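Local structure of putative diflavin flavoprotein A 3 (Synechocystis sp., 6H0C) at residues I10-T14 and R164-L168; A102-N108 and N125-M130; A207-S211 and L248-Q252; T271-A275 and T384-E389. The protein probably transfers electrons from NADH to oxygen, reducing it to water, the present chain being its flavodiiron core, a metallo-hydrolase-like part followed by a flavodoxin-like part. All blocks are in the same frame, centred on the assembly; numbering follows the deposited sequence. Where two conformers were deposited one is given.

Contact 1: I10-T14 and R164-L168; sequences IAVDT and RTEIL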
loop_
_atom_site.group_PDB
_atom_site.type_symbol
_atom_site.label_atom_id
_atom_site.label_comp_id
_atom_site.label_asym_id
_atom_site.label_seq_id
_atom_site.Cartn_x
_atom_site.Cartn_y
_atom_site.Cartn_z
ATOM N N ILE A 10 23.633 -1.620 -9.176
ATOM C CA ILE A 10 23.382 -0.327 -8.538
ATOM C C ILE A 10 24.297 -0.055 -7.350
ATOM O O ILE A 10 24.390 1.070 -6.883
ATOM C CB ILE A 10 21.904 -0.205 -8.073
ATOM C CG1 ILE A 10 21.556 -1.285 -7.051
ATOM C CG2 ILE A 10 20.953 -0.268 -9.268
ATOM C CD1 ILE A 10 20.186 -1.084 -6.422
ATOM N N ALA A 11 24.970 -1.089 -6.866
ATOM C CA ALA A 11 25.909 -0.959 -5.756
ATOM C C ALA A 11 26.648 -2.288 -5.638
ATOM O O ALA A 11 26.325 -3.227 -6.368
ATOM C CB ALA A 11 25.182 -0.598 -4.462
ATOM N N VAL A 12 27.633 -2.380 -4.746
ATOM C CA VAL A 12 28.406 -3.619 -4.645
ATOM C C VAL A 12 27.484 -4.795 -4.348
ATOM O O VAL A 12 26.642 -4.730 -3.447
ATOM C CB VAL A 12 29.514 -3.554 -3.564
ATOM C CG1 VAL A 12 30.610 -2.606 -3.993
ATOM C CG2 VAL A 12 28.944 -3.141 -2.222
ATOM N N ASP A 13 27.638 -5.855 -5.140
ATOM C CA ASP A 13 26.864 -7.083 -4.982
ATOM C C ASP A 13 25.362 -6.884 -5.211
ATOM O O ASP A 13 24.571 -7.794 -4.969
ATOM C CB ASP A 13 27.093 -7.673 -3.586
ATOM C CG ASP A 13 28.567 -7.869 -3.273
ATOM O OD1 ASP A 13 29.281 -8.467 -4.110
ATOM O OD2 ASP A 13 29.012 -7.402 -2.201
ATOM N N THR A 14 24.971 -5.712 -5.698
ATOM C CA THR A 14 23.555 -5.382 -5.752
ATOM C C THR A 14 23.068 -5.006 -7.146
ATOM O O THR A 14 23.636 -4.137 -7.816
ATOM C CB THR A 14 23.219 -4.225 -4.797
ATOM O OG1 THR A 14 23.818 -4.458 -3.512
ATOM C CG2 THR A 14 21.705 -4.090 -4.649
ATOM N N ARG A 164 26.266 -1.812 4.083
ATOM C CA ARG A 164 27.399 -1.910 3.155
ATOM C C ARG A 164 27.260 -0.938 1.977
ATOM O O ARG A 164 28.237 -0.339 1.530
ATOM C CB ARG A 164 27.541 -3.346 2.633
ATOM C CG ARG A 164 28.624 -3.527 1.569
ATOM C CD ARG A 164 30.015 -3.156 2.109
ATOM N NE ARG A 164 31.066 -3.300 1.097
ATOM C CZ ARG A 164 31.484 -2.313 0.311
ATOM N NH1 ARG A 164 30.946 -1.104 0.419
ATOM N NH2 ARG A 164 32.442 -2.531 -0.585
ATOM N N THR A 165 26.034 -0.784 1.485
ATOM C CA THR A 165 25.762 0.000 0.284
ATOM C C THR A 165 25.029 1.305 0.592
ATOM O O THR A 165 24.833 2.138 -0.301
ATOM C CB THR A 165 24.909 -0.804 -0.713
ATOM O OG1 THR A 165 23.676 -1.179 -0.076
ATOM C CG2 THR A 165 25.646 -2.060 -1.162
ATOM N N GLU A 166 24.618 1.457 1.853
ATOM C CA GLU A 166 23.856 2.614 2.308
ATOM C C GLU A 166 22.534 2.748 1.558
ATOM O O GLU A 166 22.032 3.853 1.335
ATOM C CB GLU A 166 24.686 3.883 2.164
ATOM C CG GLU A 166 25.770 3.973 3.216
ATOM C CD GLU A 166 26.916 4.837 2.786
ATOM O OE1 GLU A 166 27.262 4.810 1.582
ATOM O OE2 GLU A 166 27.463 5.540 3.655
ATOM N N ILE A 167 21.979 1.612 1.162
ATOM C CA ILE A 167 20.677 1.597 0.528
ATOM C C ILE A 167 19.615 1.246 1.556
ATOM O O ILE A 167 19.754 0.282 2.312
ATOM C CB ILE A 167 20.607 0.591 -0.630
ATOM C CG1 ILE A 167 21.625 0.952 -1.713
ATOM C CG2 ILE A 167 19.193 0.543 -1.201
ATOM C CD1 ILE A 167 21.749 -0.115 -2.802
ATOM N N LEU A 168 18.562 2.053 1.583
ATOM C CA LEU A 168 17.345 1.720 2.308
ATOM C C LEU A 168 16.328 1.186 1.303
ATOM O O LEU A 168 15.949 1.877 0.355
ATOM C CB LEU A 168 16.808 2.950 3.040
ATOM C CG LEU A 168 15.722 2.774 4.092
ATOM C CD1 LEU A 168 16.238 1.929 5.253
ATOM C CD2 LEU A 168 15.265 4.137 4.573
HETATM O O HOH W 1 22.479 -3.336 -1.150
#

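Contact 2: A102-N108 and N125-M130; sequences ATIICSN and NPIQVM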
loop_
_atom_site.group_PDB
_atom_site.type_symbol
_atom_site.label_atom_id
_atom_site.label_comp_id
_atom_site.label_asym_id
_atom_site.label_seq_id
_atom_site.Cartn_x
_atom_site.Cartn_y
_atom_site.Cartn_z
ATOM N N ALA A 102 14.953 -21.873 -0.612
ATOM C CA ALA A 102 14.983 -20.499 -0.120
ATOM C C ALA A 102 14.120 -20.316 1.126
ATOM O O ALA A 102 13.129 -21.022 1.322
ATOM C CB ALA A 102 14.543 -19.537 -1.210
ATOM N N THR A 103 14.508 -19.366 1.971
ATOM C CA THR A 103 13.695 -18.985 3.118
ATOM C C THR A 103 13.001 -17.647 2.874
ATOM O O THR A 103 13.608 -16.703 2.362
ATOM C CB THR A 103 14.540 -18.883 4.382
ATOM O OG1 THR A 103 15.094 -20.169 4.671
ATOM C CG2 THR A 103 13.691 -18.436 5.553
ATOM N N ILE A 104 11.723 -17.567 3.233
ATOM C CA ILE A 104 10.999 -16.313 3.111
ATOM C C ILE A 104 11.300 -15.400 4.301
ATOM O O ILE A 104 11.235 -15.820 5.457
ATOM C CB ILE A 104 9.483 -16.543 3.011
ATOM C CG1 ILE A 104 9.146 -17.299 1.723
ATOM C CG2 ILE A 104 8.742 -15.203 3.075
ATOM C CD1 ILE A 104 7.975 -18.265 1.852
ATOM N N ILE A 105 11.635 -14.151 4.001
ATOM C CA ILE A 105 11.898 -13.140 5.017
ATOM C C ILE A 105 10.833 -12.044 4.951
ATOM O O ILE A 105 10.649 -11.417 3.899
ATOM C CB ILE A 105 13.288 -12.497 4.823
ATOM C CG1 ILE A 105 14.377 -13.568 4.801
ATOM C CG2 ILE A 105 13.542 -11.448 5.892
ATOM C CD1 ILE A 105 14.446 -14.387 6.073
ATOM N N CYS A 106 10.138 -11.799 6.059
ATOM C CA CYS A 106 9.064 -10.806 6.049
ATOM C C CYS A 106 8.604 -10.408 7.452
ATOM O O CYS A 106 9.056 -10.963 8.447
ATOM C CB CYS A 106 7.872 -11.337 5.242
ATOM S SG CYS A 106 7.052 -12.772 5.988
ATOM N N SER A 107 7.694 -9.446 7.526
ATOM C CA SER A 107 7.172 -9.002 8.807
ATOM C C SER A 107 6.149 -9.992 9.348
ATOM O O SER A 107 5.717 -10.917 8.653
ATOM C CB SER A 107 6.533 -7.623 8.680
ATOM O OG SER A 107 5.246 -7.741 8.098
ATOM N N ASN A 108 5.754 -9.793 10.595
ATOM C CA ASN A 108 4.810 -10.704 11.215
ATOM C C ASN A 108 3.423 -10.642 10.577
ATOM O O ASN A 108 2.826 -11.689 10.303
ATOM C CB ASN A 108 4.707 -10.430 12.709
ATOM C CG ASN A 108 3.905 -11.481 13.419
ATOM O OD1 ASN A 108 4.378 -12.597 13.615
ATOM N ND2 ASN A 108 2.673 -11.146 13.789
ATOM N N ASN A 125 8.168 -23.480 1.814
ATOM C CA ASN A 125 9.406 -22.832 2.223
ATOM C C ASN A 125 9.220 -22.269 3.611
ATOM O O ASN A 125 8.144 -21.762 3.933
ATOM C CB ASN A 125 9.799 -21.710 1.264
ATOM C CG ASN A 125 10.048 -22.201 -0.131
ATOM O OD1 ASN A 125 9.141 -22.702 -0.793
ATOM N ND2 ASN A 125 11.276 -22.048 -0.598
ATOM N N PRO A 126 10.265 -22.347 4.439
ATOM C CA PRO A 126 10.134 -21.791 5.783
ATOM C C PRO A 126 10.060 -20.266 5.728
ATOM O O PRO A 126 10.579 -19.641 4.796
ATOM C CB PRO A 126 11.405 -22.272 6.484
ATOM C CG PRO A 126 12.402 -22.369 5.388
ATOM C CD PRO A 126 11.629 -22.826 4.168
ATOM N N ILE A 127 9.385 -19.691 6.715
ATOM C CA ILE A 127 9.281 -18.250 6.870
ATOM C C ILE A 127 10.036 -17.821 8.112
ATOM O O ILE A 127 9.823 -18.373 9.195
ATOM C CB ILE A 127 7.819 -17.794 6.997
ATOM C CG1 ILE A 127 7.048 -18.091 5.713
ATOM C CG2 ILE A 127 7.749 -16.312 7.342
ATOM C CD1 ILE A 127 5.543 -17.957 5.865
ATOM N N GLN A 128 10.921 -16.845 7.960
ATOM C CA GLN A 128 11.567 -16.250 9.118
ATOM C C GLN A 128 11.042 -14.828 9.305
ATOM O O GLN A 128 11.278 -13.950 8.471
ATOM C CB GLN A 128 13.087 -16.259 8.964
ATOM C CG GLN A 128 13.838 -15.751 10.192
ATOM C CD GLN A 128 15.353 -15.838 10.036
ATOM O OE1 GLN A 128 15.872 -16.665 9.279
ATOM N NE2 GLN A 128 16.068 -14.974 10.750
ATOM N N VAL A 129 10.314 -14.614 10.397
ATOM C CA VAL A 129 9.721 -13.313 10.687
ATOM C C VAL A 129 10.749 -12.317 11.221
ATOM O O VAL A 129 11.561 -12.638 12.086
ATOM C CB VAL A 129 8.578 -13.449 11.696
ATOM C CG1 VAL A 129 8.049 -12.090 12.079
ATOM C CG2 VAL A 129 7.471 -14.307 11.106
ATOM N N MET A 130 10.709 -11.100 10.695
ATOM C CA MET A 130 11.611 -10.049 11.146
ATOM C C MET A 130 10.851 -8.911 11.839
ATOM O O MET A 130 9.792 -8.460 11.383
ATOM C CB MET A 130 12.434 -9.510 9.972
ATOM C CG MET A 130 13.380 -10.536 9.336
ATOM S SD MET A 130 14.697 -11.079 10.459
ATOM C CE MET A 130 15.825 -11.881 9.317
HETATM O O HOH W 2 7.388 -7.987 12.155
#

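Contact 3: A207-S211 and L248-Q252; sequences AAQVS and LSEQQ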
loop_
_atom_site.group_PDB
_atom_site.type_symbol
_atom_site.label_atom_id
_atom_site.label_comp_id
_atom_site.label_asym_id
_atom_site.label_seq_id
_atom_site.Cartn_x
_atom_site.Cartn_y
_atom_site.Cartn_z
ATOM N N ALA A 207 -1.308 9.239 7.160
ATOM C CA ALA A 207 -0.328 10.267 7.506
ATOM C C ALA A 207 0.420 9.993 8.817
ATOM O O ALA A 207 1.635 10.186 8.902
ATOM C CB ALA A 207 -1.012 11.620 7.572
ATOM N N ALA A 208 -0.297 9.541 9.836
ATOM C CA ALA A 208 0.333 9.295 11.127
ATOM C C ALA A 208 1.283 8.088 11.081
ATOM O O ALA A 208 2.389 8.140 11.637
ATOM C CB ALA A 208 -0.728 9.101 12.201
ATOM N N GLN A 209 0.858 7.009 10.419
ATOM C CA GLN A 209 1.690 5.804 10.330
ATOM C C GLN A 209 2.906 6.050 9.441
ATOM O O GLN A 209 3.995 5.524 9.702
ATOM C CB GLN A 209 0.894 4.602 9.800
ATOM C CG GLN A 209 -0.310 4.195 10.641
ATOM C CD GLN A 209 -1.585 4.926 10.224
ATOM O OE1 GLN A 209 -1.551 6.103 9.829
ATOM N NE2 GLN A 209 -2.716 4.229 10.300
ATOM N N VAL A 210 2.722 6.847 8.391
ATOM C CA VAL A 210 3.827 7.160 7.493
ATOM C C VAL A 210 4.858 8.053 8.209
ATOM O O VAL A 210 6.072 7.893 8.021
ATOM C CB VAL A 210 3.321 7.820 6.188
ATOM C CG1 VAL A 210 4.489 8.339 5.348
ATOM C CG2 VAL A 210 2.493 6.812 5.389
ATOM N N SER A 211 4.374 8.975 9.038
ATOM C CA SER A 211 5.265 9.829 9.813
ATOM C C SER A 211 6.038 9.004 10.837
ATOM O O SER A 211 7.222 9.246 11.076
ATOM C CB SER A 211 4.484 10.942 10.512
ATOM O OG SER A 211 5.356 11.819 11.203
ATOM N N LEU A 248 3.170 15.547 5.030
ATOM C CA LEU A 248 2.625 14.882 6.205
ATOM C C LEU A 248 2.130 15.910 7.225
ATOM O O LEU A 248 1.054 15.768 7.821
ATOM C CB LEU A 248 3.677 13.974 6.833
ATOM C CG LEU A 248 4.029 12.732 6.021
ATOM C CD1 LEU A 248 5.349 12.112 6.490
ATOM C CD2 LEU A 248 2.895 11.728 6.122
ATOM N N SER A 249 2.924 16.956 7.415
ATOM C CA SER A 249 2.553 18.026 8.316
ATOM C C SER A 249 1.254 18.672 7.882
ATOM O O SER A 249 0.394 18.942 8.715
ATOM C CB SER A 249 3.659 19.074 8.393
ATOM O OG SER A 249 4.845 18.508 8.925
ATOM N N GLU A 250 1.089 18.922 6.586
ATOM C CA GLU A 250 -0.116 19.633 6.178
ATOM C C GLU A 250 -1.346 18.744 6.256
ATOM O O GLU A 250 -2.435 19.235 6.533
ATOM C CB GLU A 250 0.017 20.238 4.784
ATOM C CG GLU A 250 0.686 19.410 3.736
ATOM C CD GLU A 250 0.958 20.233 2.481
ATOM O OE1 GLU A 250 1.742 21.211 2.569
ATOM O OE2 GLU A 250 0.367 19.915 1.424
ATOM N N GLN A 251 -1.178 17.439 6.052
ATOM C CA GLN A 251 -2.303 16.520 6.178
ATOM C C GLN A 251 -2.838 16.512 7.607
ATOM O O GLN A 251 -4.040 16.626 7.833
ATOM C CB GLN A 251 -1.906 15.101 5.758
ATOM C CG GLN A 251 -1.761 14.915 4.243
ATOM C CD GLN A 251 -3.029 15.267 3.479
ATOM O OE1 GLN A 251 -4.126 14.855 3.845
ATOM N NE2 GLN A 251 -2.881 16.045 2.418
ATOM N N GLN A 252 -1.946 16.383 8.575
ATOM C CA GLN A 252 -2.383 16.250 9.956
ATOM C C GLN A 252 -2.835 17.592 10.516
ATOM O O GLN A 252 -3.449 17.662 11.575
ATOM C CB GLN A 252 -1.264 15.637 10.794
ATOM C CG GLN A 252 -0.957 14.213 10.342
ATOM C CD GLN A 252 0.225 13.592 11.056
ATOM O OE1 GLN A 252 1.380 13.887 10.749
ATOM N NE2 GLN A 252 -0.060 12.716 12.008
HETATM O O HOH W 3 3.782 14.678 10.416
#

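Contact 4: T271-A275 and T384-E389; sequences TLAQA and TLKMCE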
loop_
_atom_site.group_PDB
_atom_site.type_symbol
_atom_site.label_atom_id
_atom_site.label_comp_id
_atom_site.label_asym_id
_atom_site.label_seq_id
_atom_site.Cartn_x
_atom_site.Cartn_y
_atom_site.Cartn_z
ATOM N N THR A 271 -10.046 -0.869 -3.697
ATOM C CA THR A 271 -9.856 0.024 -4.837
ATOM C C THR A 271 -10.815 1.227 -4.769
ATOM O O THR A 271 -10.406 2.372 -4.972
ATOM C CB THR A 271 -10.046 -0.741 -6.155
ATOM O OG1 THR A 271 -9.070 -1.789 -6.221
ATOM C CG2 THR A 271 -9.880 0.181 -7.354
ATOM N N LEU A 272 -12.083 0.969 -4.457
ATOM C CA LEU A 272 -13.068 2.044 -4.315
ATOM C C LEU A 272 -12.640 2.984 -3.204
ATOM O O LEU A 272 -12.711 4.211 -3.339
ATOM C CB LEU A 272 -14.465 1.488 -4.011
ATOM C CG LEU A 272 -15.073 0.481 -4.998
ATOM C CD1 LEU A 272 -16.490 0.106 -4.571
ATOM C CD2 LEU A 272 -15.061 1.021 -6.424
ATOM N N ALA A 273 -12.185 2.390 -2.106
ATOM C CA ALA A 273 -11.824 3.149 -0.917
ATOM C C ALA A 273 -10.724 4.162 -1.209
ATOM O O ALA A 273 -10.784 5.297 -0.726
ATOM C CB ALA A 273 -11.389 2.204 0.201
ATOM N N GLN A 274 -9.722 3.759 -1.992
ATOM C CA GLN A 274 -8.602 4.662 -2.265
ATOM C C GLN A 274 -9.094 5.819 -3.125
ATOM O O GLN A 274 -8.655 6.964 -2.952
ATOM C CB GLN A 274 -7.436 3.940 -2.948
ATOM C CG GLN A 274 -7.087 2.577 -2.339
ATOM C CD GLN A 274 -6.990 2.584 -0.812
ATOM O OE1 GLN A 274 -6.544 3.556 -0.199
ATOM N NE2 GLN A 274 -7.410 1.486 -0.196
ATOM N N ALA A 275 -10.028 5.524 -4.028
ATOM C CA ALA A 275 -10.600 6.562 -4.892
ATOM C C ALA A 275 -11.392 7.585 -4.078
ATOM O O ALA A 275 -11.231 8.797 -4.256
ATOM C CB ALA A 275 -11.480 5.943 -5.962
ATOM N N THR A 384 -15.840 4.400 -12.790
ATOM C CA THR A 384 -16.087 4.009 -11.398
ATOM C C THR A 384 -15.233 4.841 -10.460
ATOM O O THR A 384 -15.736 5.459 -9.528
ATOM C CB THR A 384 -15.763 2.529 -11.127
ATOM O OG1 THR A 384 -16.498 1.692 -12.019
ATOM C CG2 THR A 384 -16.125 2.172 -9.700
ATOM N N LEU A 385 -13.930 4.849 -10.725
ATOM C CA LEU A 385 -12.980 5.568 -9.889
ATOM C C LEU A 385 -13.308 7.052 -9.836
ATOM O O LEU A 385 -13.247 7.659 -8.772
ATOM C CB LEU A 385 -11.552 5.373 -10.398
ATOM C CG LEU A 385 -11.010 3.943 -10.428
ATOM C CD1 LEU A 385 -9.579 3.930 -10.954
ATOM C CD2 LEU A 385 -11.082 3.344 -9.049
ATOM N N LYS A 386 -13.658 7.633 -10.982
ATOM C CA LYS A 386 -13.922 9.067 -11.048
ATOM C C LYS A 386 -15.181 9.415 -10.267
ATOM O O LYS A 386 -15.247 10.451 -9.602
ATOM C CB LYS A 386 -14.046 9.531 -12.498
ATOM C CG LYS A 386 -12.821 9.215 -13.348
ATOM C CD LYS A 386 -11.562 9.867 -12.789
ATOM C CE LYS A 386 -11.606 11.380 -12.944
ATOM N NZ LYS A 386 -10.375 12.024 -12.417
ATOM N N MET A 387 -16.174 8.537 -10.345
ATOM C CA MET A 387 -17.409 8.703 -9.582
ATOM C C MET A 387 -17.127 8.646 -8.078
ATOM O O MET A 387 -17.587 9.498 -7.322
ATOM C CB MET A 387 -18.436 7.636 -9.986
ATOM C CG MET A 387 -19.683 7.602 -9.114
ATOM S SD MET A 387 -19.533 6.550 -7.649
ATOM C CE MET A 387 -19.776 4.909 -8.335
ATOM N N CYS A 388 -16.358 7.650 -7.649
ATOM C CA CYS A 388 -15.978 7.538 -6.241
ATOM C C CYS A 388 -15.172 8.753 -5.764
ATOM O O CYS A 388 -15.403 9.279 -4.671
ATOM C CB CYS A 388 -15.175 6.256 -6.006
ATOM S SG CYS A 388 -16.159 4.753 -6.160
ATOM N N GLU A 389 -14.221 9.183 -6.583
ATOM C CA GLU A 389 -13.421 10.352 -6.268
ATOM C C GLU A 389 -14.347 11.549 -6.083
ATOM O O GLU A 389 -14.193 12.323 -5.140
ATOM C CB GLU A 389 -12.385 10.603 -7.374
ATOM C CG GLU A 389 -11.470 11.796 -7.145
ATOM C CD GLU A 389 -10.344 11.887 -8.174
ATOM O OE1 GLU A 389 -9.441 12.730 -8.001
ATOM O OE2 GLU A 389 -10.359 11.118 -9.156
#

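Contact 1: I10-T14 and R164-L168
Residues 10-14 form a type II beta turn, Ala11 to Thr14, between strands 4-11 and 14-21, closed by Thr14 N to Ala11 O at 2.9 Å. A classic beta bulge sets Ile10 and Ala11 opposite Thr14. Residues 164-168 lead into strand 167-171 through a G1 beta bulge that sets Glu166 and Ile167 opposite Asp162. The backbones stay apart: the nearest CA atoms, of Ala11 and Thr165, are 6.1 Å from each other. Thr165 CG2 lies 3.6 Å from both Ala11 CB and Val12 CG2. Ile167 CD1 packs at 3.8 Å from Ala11 CB and 4.1 Å from Ile10 CD1. Val12 CG2 sits over one face of the Arg164 guanidinium, 3.7 Å from CZ. Water 1 links Thr14 OG1 (2.9 Å) and Thr165 OG1 (2.7 Å). Thr14 OG1 also donates to Val12 O at 2.8 Å. The contact bridges the two mixed sheets of the metallo-beta-lactamase-like fold. The turn that ends edge strand 4-11 packs on the lead-in to strand 167-171, an inner strand of the second sheet. Asp13 forms a salt bridge with Arg140, Thr14 packs on Ile44 of strand 37-45, and Ile167 rests on Ala226 of strand 224-227.

Contact 2: A102-N108 and N125-M130
Strands 103-106 and 127-129 run parallel, 4.7 Å apart at closest approach and 25° from exact alignment. The backbone bonds form an alternating ladder. Ile104 N donates to Pro126 O at 2.8 Å, and Ile104 O accepts from Gln128 N at 2.7 Å. Cys106 N to Gln128 O is weak at 3.4 Å, but Cys106 O takes a good bond from Met130 N at 2.8 Å. The backbone of Thr103 and Ile105 bonds instead in and beside strand 78-80. Asn125 ND2 donates to Ala102 O at 2.9 Å and also to Ala99 O. Water 2 donates to Met130 O (2.6 Å) and accepts from Asn108 N (2.9 Å). Ser107 is the N-cap of helix 108-117; its OG bonds Ala110 N and Gly156 O. Ile104, Cys106, Ile127 and Val129 share the apolar face under that helix, with Cys106 SG 3.9 Å from Ile127 CG2. Ile105, on the other face, meets Met130 just past the strand, CG2 to CG 3.6 Å. This is a beta-alpha-beta crossover unit, and 127-129 is the edge strand of its sheet. Main-chain hydrogen bonds set the parallel register, and Asn125 and water 2 continue the pairing past the strand ends.

Contact 3: A207-S211 and L248-Q252
This is helix-helix packing between the start of helix 207-217 and the end part of helix 237-253. The first helix belongs to the metallo-hydrolase-like part; the second leads toward strand 257-262 of the flavodoxin-like part. The short axes come within 9.8 Å and make an angle of 148°, so the helices run roughly antiparallel. Ala207 and Leu248 have the closest CA atoms, 5.6 Å apart. Leu248 reaches over the first helix: its CD2 is 3.4 Å from Ala207 O and 3.8 Å from Val210 CG1, while its CD1 is 4.0 Å from Ser211 CA. Ala207 CB packs against the second helix, 3.8 Å from Gln252 CG and 4.0 Å from Gln251 CB. At the more open side, water 3 donates to Gln252 OE1 at 2.6 Å and makes a weak 3.4 Å bond with Ser211 OG. Val210 also packs on Leu173 and Leu203, and Gln251 touches Ala204. The loop before helix 207-217 and the one after strand 167-171 therefore border the helix pair.

Contact 4: T271-A275 and T384-E389
Ala275, Leu272 and Leu385 lie at the centre of this contact between helices 268-281 and 382-404 of the flavodoxin-like fold. In that fold a parallel five-stranded sheet is flanked by helices, and here the first and last helices of the part pack together. The short axes approach to 8.4 Å at 48°. Ala275 points at the other helix and is the closest point of the pairing. Its CB lies 3.7 Å from Cys388 CB, 3.7 Å from Leu385 O and 4.1 Å from Leu385 CD2. The small methyl lets the backbones approach, with the CA atoms of Ala275 and Glu389 only 4.9 Å apart. Leu272 CD2 reaches across to Thr384 CG2 at 3.6 Å and to Cys388 SG at 3.9 Å. It also packs on Phe345 of strand 341-348 and Val376 of strand 368-377, so it links the helix pair to the sheet. Leu385 extends back to the first helix, its CD2 touching Thr271 CG2 at 3.8 Å. Thr384 and Glu389 also have partners outside the two segments. Thr384 OG1 bonds Thr381 N. Glu389 OE1 forms a salt bridge with Lys282, and Glu389 OE2 one with Lys386 NZ at 3.4 Å, where the hydrogen bond is weak. Where the backbones meet, Glu389 CA makes a CA-H...O contact with Ala275 O at 3.4 Å.

Overall arrangement
Contacts 1, 3 and 4 follow one another along the chain; contact 2 falls in the sequence between the two segments of contact 1. Contacts 1 and 2 both reach the seven-stranded sheet of the metallo-hydrolase-like part, at its outer strands 4-11 and 127-129, with centres 22 Å apart. Contact 1 ties that sheet to the five-stranded mixed sheet. Contact 3 pairs a helix of this part with helix 237-253, which strand 257-262 of the flavodoxin-like sheet follows in the chain. Contact 4 lies in the flavodoxin-like part, 22 Å from contact 3 between centres and 38 Å from contact 1, across the chain's centre. None of the four touch. The core is thus two folded units in one chain.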